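Local coordinates for trehalose-6-phosphate phosphatase (Cryptococcus neoformans, PDB 5DX9), which belongs to the trehalose-phosphatase family of the HAD clan and holds a magnesium ion and a bound glycan, at residues A[16-21]-A[204-209]; A[171-176]-A[184-189]. All coordinates share one frame; numbering follows the deposited sequence.

How the contacts relate
Contact 1 and contact 2 lie on opposite sides of the chain's centre, their nearest atoms about 11 Å apart, and share no helix or strand. Contact 1 (16-21 with 204-209) belongs to the large mixed sheet; contact 2 (171-176 with 184-189) joins the open end of a hairpin at the edge of the separate four-stranded antiparallel sheet, and along the chain it is nested inside the loop that contact 1 closes. Each is partly buried. In contact 1 a carboxylate takes up backbone N-H groups beside the parallel strands; in contact 2 the backbone ladder does the joining, and an arginine side chain lies against it.

Contact 1. Residues A[16-21]-A[204-209]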
ATOM      1  N   LYS A  16     -16.361   0.314  16.575  1.00 53.77           N
ATOM      2  CA  LYS A  16     -17.760   0.600  16.869  1.00 54.59           C
ATOM      3  C   LYS A  16     -17.966   2.042  17.332  1.00 54.08           C
ATOM      4  O   LYS A  16     -18.986   2.656  17.024  1.00 55.39           O
ATOM      5  CB  LYS A  16     -18.283  -0.376  17.927  1.00 55.16           C
ATOM      6  CG  LYS A  16     -18.426  -1.810  17.428  1.00 56.10           C
ATOM      7  CD  LYS A  16     -18.223  -2.817  18.550  1.00 54.07           C
ATOM      8  CE  LYS A  16     -19.232  -2.621  19.670  1.00 57.55           C
ATOM      9  NZ  LYS A  16     -18.939  -3.505  20.836  1.00 55.45           N
ATOM     10  N   LYS A  17     -16.992   2.579  18.062  1.00 55.79           N
ATOM     11  CA  LYS A  17     -17.089   3.931  18.612  1.00 57.01           C
ATOM     12  C   LYS A  17     -16.768   5.033  17.602  1.00 59.89           C
ATOM     13  O   LYS A  17     -17.113   6.196  17.816  1.00 59.70           O
ATOM     14  CB  LYS A  17     -16.154   4.084  19.813  1.00 58.25           C
ATOM     15  CG  LYS A  17     -16.641   3.447  21.104  1.00 61.24           C
ATOM     16  CD  LYS A  17     -15.657   3.735  22.233  1.00 62.82           C
ATOM     17  CE  LYS A  17     -16.082   3.093  23.544  1.00 65.01           C
ATOM     18  NZ  LYS A  17     -15.017   3.220  24.581  1.00 63.47           N
ATOM     19  N   ALA A  18     -16.100   4.669  16.512  1.00 59.21           N
ATOM     20  CA  ALA A  18     -15.560   5.653  15.576  1.00 58.95           C
ATOM     21  C   ALA A  18     -16.630   6.334  14.724  1.00 58.92           C
ATOM     22  O   ALA A  18     -17.620   5.717  14.330  1.00 58.83           O
ATOM     23  CB  ALA A  18     -14.521   4.995  14.675  1.00 59.03           C
ATOM     24  N   ASN A  19     -16.411   7.615  14.440  1.00 61.25           N
ATOM     25  CA  ASN A  19     -17.299   8.384  13.574  1.00 62.03           C
ATOM     26  C   ASN A  19     -16.922   8.238  12.104  1.00 59.98           C
ATOM     27  O   ASN A  19     -17.780   7.989  11.257  1.00 60.35           O
ATOM     28  CB  ASN A  19     -17.285   9.860  13.973  1.00 61.71           C
ATOM     29  CG  ASN A  19     -17.849  10.091  15.363  1.00 67.30           C
ATOM     30  OD1 ASN A  19     -18.836   9.464  15.758  1.00 64.40           O
ATOM     31  ND2 ASN A  19     -17.222  10.991  16.115  1.00 67.75           N
ATOM     32  N   LYS A  20     -15.635   8.396  11.806  1.00 60.05           N
ATOM     33  CA  LYS A  20     -15.138   8.203  10.448  1.00 56.93           C
ATOM     34  C   LYS A  20     -13.886   7.333  10.447  1.00 55.44           C
ATOM     35  O   LYS A  20     -12.905   7.634  11.126  1.00 51.83           O
ATOM     36  CB  LYS A  20     -14.850   9.546   9.777  1.00 55.99           C
ATOM     37  CG  LYS A  20     -14.806   9.461   8.262  1.00 55.64           C
ATOM     38  CD  LYS A  20     -15.691  10.520   7.631  1.00 60.34           C
ATOM     39  CE  LYS A  20     -16.077  10.147   6.212  1.00 58.05           C
ATOM     40  NZ  LYS A  20     -16.974   8.954   6.191  1.00 62.14           N
ATOM     41  N   ARG A  21     -13.921   6.256   9.670  1.00 54.63           N
ATOM     42  CA  ARG A  21     -12.861   5.257   9.706  1.00 51.00           C
ATOM     43  C   ARG A  21     -12.097   5.147   8.385  1.00 52.60           C
ATOM     44  O   ARG A  21     -12.687   4.941   7.324  1.00 52.39           O
ATOM     45  CB  ARG A  21     -13.453   3.899  10.089  1.00 51.87           C
ATOM     46  CG  ARG A  21     -14.205   3.926  11.415  1.00 53.38           C
ATOM     47  CD  ARG A  21     -14.707   2.551  11.810  1.00 53.92           C
ATOM     48  NE  ARG A  21     -15.824   2.126  10.976  1.00 58.04           N
ATOM     49  CZ  ARG A  21     -17.079   2.024  11.402  1.00 57.94           C
ATOM     50  NH1 ARG A  21     -17.379   2.304  12.664  1.00 57.53           N
ATOM     51  NH2 ARG A  21     -18.033   1.632  10.566  1.00 54.91           N
ATOM     52  N   VAL A 204     -11.053  11.682  10.420  1.00 54.66           N
ATOM     53  CA  VAL A 204     -10.804  10.281  10.739  1.00 51.65           C
ATOM     54  C   VAL A 204     -10.355  10.123  12.188  1.00 49.33           C
ATOM     55  O   VAL A 204      -9.466  10.839  12.650  1.00 48.29           O
ATOM     56  CB  VAL A 204      -9.742   9.675   9.805  1.00 50.41           C
ATOM     57  CG1 VAL A 204      -9.262   8.335  10.337  1.00 45.81           C
ATOM     58  CG2 VAL A 204     -10.298   9.533   8.403  1.00 49.82           C
ATOM     59  N   ASP A 205     -10.976   9.192  12.906  1.00 50.99           N
ATOM     60  CA  ASP A 205     -10.621   8.945  14.301  1.00 52.43           C
ATOM     61  C   ASP A 205     -10.258   7.479  14.538  1.00 52.19           C
ATOM     62  O   ASP A 205      -9.991   7.069  15.668  1.00 53.10           O
ATOM     63  CB  ASP A 205     -11.764   9.371  15.233  1.00 53.95           C
ATOM     64  CG  ASP A 205     -13.084   8.725  14.872  1.00 56.24           C
ATOM     65  OD1 ASP A 205     -13.196   8.191  13.751  1.00 57.83           O
ATOM     66  OD2 ASP A 205     -14.015   8.755  15.707  1.00 61.25           O
ATOM     67  N   LEU A 206     -10.254   6.693  13.468  1.00 50.42           N
ATOM     68  CA  LEU A 206      -9.744   5.327  13.522  1.00 48.21           C
ATOM     69  C   LEU A 206      -9.073   4.986  12.202  1.00 48.26           C
ATOM     70  O   LEU A 206      -9.701   5.058  11.145  1.00 48.63           O
ATOM     71  CB  LEU A 206     -10.860   4.324  13.813  1.00 47.51           C
ATOM     72  CG  LEU A 206     -10.409   2.868  13.945  1.00 46.12           C
ATOM     73  CD1 LEU A 206      -9.690   2.647  15.266  1.00 46.80           C
ATOM     74  CD2 LEU A 206     -11.578   1.912  13.806  1.00 48.92           C
ATOM     75  N   ILE A 207      -7.798   4.623  12.262  1.00 47.65           N
ATOM     76  CA  ILE A 207      -7.080   4.214  11.063  1.00 44.11           C
ATOM     77  C   ILE A 207      -6.610   2.770  11.167  1.00 44.97           C
ATOM     78  O   ILE A 207      -5.939   2.391  12.127  1.00 41.35           O
ATOM     79  CB  ILE A 207      -5.862   5.116  10.786  1.00 43.71           C
ATOM     80  CG1 ILE A 207      -6.311   6.546  10.482  1.00 42.75           C
ATOM     81  CG2 ILE A 207      -5.054   4.571   9.617  1.00 45.31           C
ATOM     82  CD1 ILE A 207      -5.168   7.486  10.167  1.00 42.73           C
ATOM     83  N   PHE A 208      -6.980   1.965  10.178  1.00 40.80           N
ATOM     84  CA  PHE A 208      -6.428   0.628  10.049  1.00 42.34           C
ATOM     85  C   PHE A 208      -5.618   0.540   8.761  1.00 43.45           C
ATOM     86  O   PHE A 208      -6.063   0.997   7.709  1.00 41.81           O
ATOM     87  CB  PHE A 208      -7.524  -0.437  10.060  1.00 40.89           C
ATOM     88  CG  PHE A 208      -6.996  -1.836   9.936  1.00 42.81           C
ATOM     89  CD1 PHE A 208      -6.596  -2.541  11.059  1.00 42.79           C
ATOM     90  CD2 PHE A 208      -6.874  -2.439   8.694  1.00 44.80           C
ATOM     91  CE1 PHE A 208      -6.101  -3.826  10.949  1.00 40.01           C
ATOM     92  CE2 PHE A 208      -6.378  -3.723   8.576  1.00 44.78           C
ATOM     93  CZ  PHE A 208      -5.989  -4.417   9.707  1.00 44.44           C
ATOM     94  N   CYS A 209      -4.426  -0.040   8.858  1.00 40.66           N
ATOM     95  CA  CYS A 209      -3.543  -0.202   7.708  1.00 41.25           C
ATOM     96  C   CYS A 209      -2.786  -1.515   7.824  1.00 40.47           C
ATOM     97  O   CYS A 209      -2.141  -1.774   8.838  1.00 42.57           O
ATOM     98  CB  CYS A 209      -2.563   0.972   7.603  1.00 42.90           C
ATOM     99  SG  CYS A 209      -1.420   0.920   6.181  1.00 45.05           S
TER
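Asp205 turns its carboxylate to the backbone that follows helix 8-17, taking two successive N-H groups. The neighbouring strands, 21-25 and 206-211, are adjacent and parallel in the central mixed sheet of a HAD-type fold. Asn19 N gives OD2 of Asp205 a nearly straight bond of 2.9 Å (173° at the hydrogen), arriving on the syn lone pair. Lys20 N reaches OD1 of Asp205 at 3.1 Å, also on the syn side but 33° out of the carboxylate plane and more bent. Chi1 of 54° sets CG of Asp205 between the backbone N and the carbonyl carbon. The exchange is returned by the backbone: Asp205 N donates to Lys20 O at 3.1 Å, and Val204 CA adds a CA-H...O contact to the same oxygen.

Beside this polar group, Ala18 CB packs on Leu206 CB at 3.8 Å. Leu206 also touches Phe271 of the next strand. Arg21 lays its aliphatic part obliquely across Leu206, while its charged end is satisfied elsewhere: NH2 by a salt bridge to Asp57, NE by Asn60, with Tyr15 giving a cation-pi contact. In the aliphatic part, Arg21 CD rests 3.8 Å from Leu206 CD2.

Contact 2. Residues A[171-176]-A[184-189]; sequences PIEVLV and RPLAVN
Glu173 and Arg184 pair across the antiparallel hairpin of strands 172-177 and 180-185, at the edge of a four-stranded sheet consistent with the cap of a HAD-type protein. Backbone bonds come first. The two residues form a hydrogen-bonded pair: Glu173 N donates to Arg184 O at 2.8 Å, and Arg184 N to Glu173 O at 3.0 Å. Next along, Ile172 and Pro185 form a non-hydrogen-bonded pair whose side chains diverge, though both touch Trp112; Ile172 CA makes a CA-H...O contact to Arg184 O. Beyond it the chain turns away in a type I turn from Pro185 to Val188, yet Leu186 N still reaches Pro171 O at 2.9 Å, the donor standing above the carbonyl plane.

The side chains of Glu173 and Arg184 run side by side, pointing the same way. Arg184 starts with CG between the backbone N and the carbonyl carbon (chi1 69°), then extends to NE. Glu173 CB lies over one guanidinium face, offset toward its rim and 3.5 Å from NH1 of Arg184; Asn189 CB is over the opposite face. Leu175, its side chain about 6 Å from the bound 6-O-phosphono-alpha-D-glucopyranose, crosses Arg184 at about a right angle, with CD2 4.0 Å from Arg184 NE.

Carbon-to-oxygen contacts follow at Leu186: its CB sits against the Pro171 carbonyl, and its CD1 comes 3.5 Å from Glu173 OE1.

The polar end of Arg184 turns back on its own segment: NH1 donates to Pro185 O at 3.0 Å, almost in the guanidinium plane, and weakly to Leu186 O. Since Glu173 OE1 stays 5.0 Å from Arg184 NH2, the two charges probably attract only at a distance; the guanidinium meets the glutamate's methylenes, CB and CG, not its carboxylate, and spends NH1 on turn carbonyls, tying the strand end to the turn.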
ATOM      1  N   PRO A 171      16.015   8.846 -11.329  1.00 49.78           N
ATOM      2  CA  PRO A 171      15.029   9.074 -10.269  1.00 46.18           C
ATOM      3  C   PRO A 171      14.178   7.836 -10.018  1.00 46.15           C
ATOM      4  O   PRO A 171      12.957   7.879 -10.175  1.00 45.89           O
ATOM      5  CB  PRO A 171      14.181  10.218 -10.823  1.00 47.86           C
ATOM      6  CG  PRO A 171      14.255  10.037 -12.295  1.00 50.85           C
ATOM      7  CD  PRO A 171      15.652   9.547 -12.573  1.00 49.04           C
ATOM      8  N   ILE A 172      14.826   6.747  -9.623  1.00 44.35           N
ATOM      9  CA  ILE A 172      14.139   5.482  -9.400  1.00 46.41           C
ATOM     10  C   ILE A 172      14.434   4.919  -8.019  1.00 46.55           C
ATOM     11  O   ILE A 172      15.414   5.298  -7.380  1.00 47.91           O
ATOM     12  CB  ILE A 172      14.550   4.420 -10.439  1.00 44.83           C
ATOM     13  CG1 ILE A 172      16.009   4.012 -10.219  1.00 45.96           C
ATOM     14  CG2 ILE A 172      14.325   4.928 -11.856  1.00 45.15           C
ATOM     15  CD1 ILE A 172      16.536   3.007 -11.227  1.00 50.19           C
ATOM     16  N   GLU A 173      13.579   4.008  -7.569  1.00 45.39           N
ATOM     17  CA  GLU A 173      13.887   3.188  -6.407  1.00 47.32           C
ATOM     18  C   GLU A 173      13.822   1.729  -6.823  1.00 44.36           C
ATOM     19  O   GLU A 173      12.902   1.315  -7.527  1.00 40.03           O
ATOM     20  CB  GLU A 173      12.927   3.459  -5.245  1.00 41.89           C
ATOM     21  CG  GLU A 173      13.341   2.775  -3.937  1.00 46.07           C
ATOM     22  CD  GLU A 173      14.737   3.179  -3.479  1.00 50.84           C
ATOM     23  OE1 GLU A 173      15.013   4.396  -3.399  1.00 55.06           O
ATOM     24  OE2 GLU A 173      15.565   2.282  -3.208  1.00 56.41           O
ATOM     25  N   VAL A 174      14.808   0.955  -6.391  1.00 44.85           N
ATOM     26  CA  VAL A 174      14.868  -0.456  -6.726  1.00 43.48           C
ATOM     27  C   VAL A 174      14.372  -1.285  -5.559  1.00 45.20           C
ATOM     28  O   VAL A 174      14.960  -1.271  -4.477  1.00 47.10           O
ATOM     29  CB  VAL A 174      16.289  -0.887  -7.101  1.00 43.07           C
ATOM     30  CG1 VAL A 174      16.345  -2.392  -7.329  1.00 44.19           C
ATOM     31  CG2 VAL A 174      16.752  -0.129  -8.333  1.00 45.31           C
ATOM     32  N   LEU A 175      13.285  -2.009  -5.793  1.00 44.98           N
ATOM     33  CA  LEU A 175      12.611  -2.756  -4.746  1.00 41.71           C
ATOM     34  C   LEU A 175      12.947  -4.239  -4.799  1.00 44.77           C
ATOM     35  O   LEU A 175      12.833  -4.872  -5.848  1.00 41.70           O
ATOM     36  CB  LEU A 175      11.099  -2.562  -4.860  1.00 42.05           C
ATOM     37  CG  LEU A 175      10.585  -1.121  -4.894  1.00 41.48           C
ATOM     38  CD1 LEU A 175       9.083  -1.106  -5.142  1.00 39.98           C
ATOM     39  CD2 LEU A 175      10.928  -0.384  -3.601  1.00 38.89           C
ATOM     40  N   VAL A 176      13.364  -4.789  -3.663  1.00 41.98           N
ATOM     41  CA  VAL A 176      13.545  -6.229  -3.540  1.00 46.75           C
ATOM     42  C   VAL A 176      12.299  -6.845  -2.912  1.00 48.52           C
ATOM     43  O   VAL A 176      12.118  -6.815  -1.692  1.00 49.92           O
ATOM     44  CB  VAL A 176      14.785  -6.584  -2.701  1.00 47.82           C
ATOM     45  CG1 VAL A 176      14.860  -8.088  -2.478  1.00 48.30           C
ATOM     46  CG2 VAL A 176      16.045  -6.077  -3.383  1.00 48.47           C
ATOM     47  N   ARG A 184      10.575   1.442  -9.392  1.00 42.11           N
ATOM     48  CA  ARG A 184       9.502   2.431  -9.380  1.00 43.92           C
ATOM     49  C   ARG A 184      10.086   3.828  -9.404  1.00 41.27           C
ATOM     50  O   ARG A 184      11.278   4.007  -9.170  1.00 42.61           O
ATOM     51  CB  ARG A 184       8.615   2.272  -8.143  1.00 45.70           C
ATOM     52  CG  ARG A 184       9.307   2.646  -6.835  1.00 45.79           C
ATOM     53  CD  ARG A 184       8.297   3.004  -5.754  1.00 45.12           C
ATOM     54  NE  ARG A 184       8.879   2.919  -4.419  1.00 45.02           N
ATOM     55  CZ  ARG A 184       9.624   3.867  -3.856  1.00 50.40           C
ATOM     56  NH1 ARG A 184       9.895   4.991  -4.509  1.00 47.05           N
ATOM     57  NH2 ARG A 184      10.105   3.686  -2.634  1.00 50.26           N
ATOM     58  N   PRO A 185       9.241   4.827  -9.688  1.00 43.15           N
ATOM     59  CA  PRO A 185       9.679   6.217  -9.584  1.00 43.65           C
ATOM     60  C   PRO A 185      10.086   6.514  -8.150  1.00 46.68           C
ATOM     61  O   PRO A 185       9.419   6.057  -7.219  1.00 44.41           O
ATOM     62  CB  PRO A 185       8.438   7.015  -9.995  1.00 47.19           C
ATOM     63  CG  PRO A 185       7.599   6.052 -10.772  1.00 49.06           C
ATOM     64  CD  PRO A 185       7.843   4.718 -10.133  1.00 44.96           C
ATOM     65  N   LEU A 186      11.172   7.259  -7.978  1.00 46.39           N
ATOM     66  CA  LEU A 186      11.709   7.532  -6.654  1.00 47.34           C
ATOM     67  C   LEU A 186      10.753   8.347  -5.794  1.00 46.07           C
ATOM     68  O   LEU A 186      10.711   8.177  -4.577  1.00 46.53           O
ATOM     69  CB  LEU A 186      13.047   8.268  -6.764  1.00 44.97           C
ATOM     70  CG  LEU A 186      13.657   8.720  -5.434  1.00 48.80           C
ATOM     71  CD1 LEU A 186      14.034   7.515  -4.578  1.00 50.64           C
ATOM     72  CD2 LEU A 186      14.861   9.628  -5.665  1.00 48.56           C
ATOM     73  N   ALA A 187       9.980   9.221  -6.432  1.00 45.82           N
ATOM     74  CA  ALA A 187       9.213  10.234  -5.711  1.00 49.46           C
ATOM     75  C   ALA A 187       7.828   9.763  -5.268  1.00 46.82           C
ATOM     76  O   ALA A 187       7.078  10.523  -4.659  1.00 50.82           O
ATOM     77  CB  ALA A 187       9.087  11.489  -6.567  1.00 50.05           C
ATOM     78  N   VAL A 188       7.485   8.515  -5.568  1.00 49.67           N
ATOM     79  CA  VAL A 188       6.211   7.970  -5.115  1.00 46.37           C
ATOM     80  C   VAL A 188       6.407   6.745  -4.231  1.00 49.61           C
ATOM     81  O   VAL A 188       7.363   5.986  -4.399  1.00 47.32           O
ATOM     82  CB  VAL A 188       5.301   7.582  -6.293  1.00 50.84           C
ATOM     83  CG1 VAL A 188       5.107   8.771  -7.225  1.00 50.63           C
ATOM     84  CG2 VAL A 188       5.874   6.381  -7.039  1.00 48.89           C
ATOM     85  N   ASN A 189       5.499   6.571  -3.278  1.00 45.42           N
ATOM     86  CA  ASN A 189       5.448   5.360  -2.472  1.00 45.71           C
ATOM     87  C   ASN A 189       4.092   5.237  -1.799  1.00 46.53           C
ATOM     88  O   ASN A 189       3.289   6.173  -1.817  1.00 46.28           O
ATOM     89  CB  ASN A 189       6.573   5.331  -1.429  1.00 43.69           C
ATOM     90  CG  ASN A 189       6.553   6.534  -0.504  1.00 44.69           C
ATOM     91  OD1 ASN A 189       5.717   6.628   0.395  1.00 46.42           O
ATOM     92  ND2 ASN A 189       7.493   7.451  -0.704  1.00 40.01           N
TER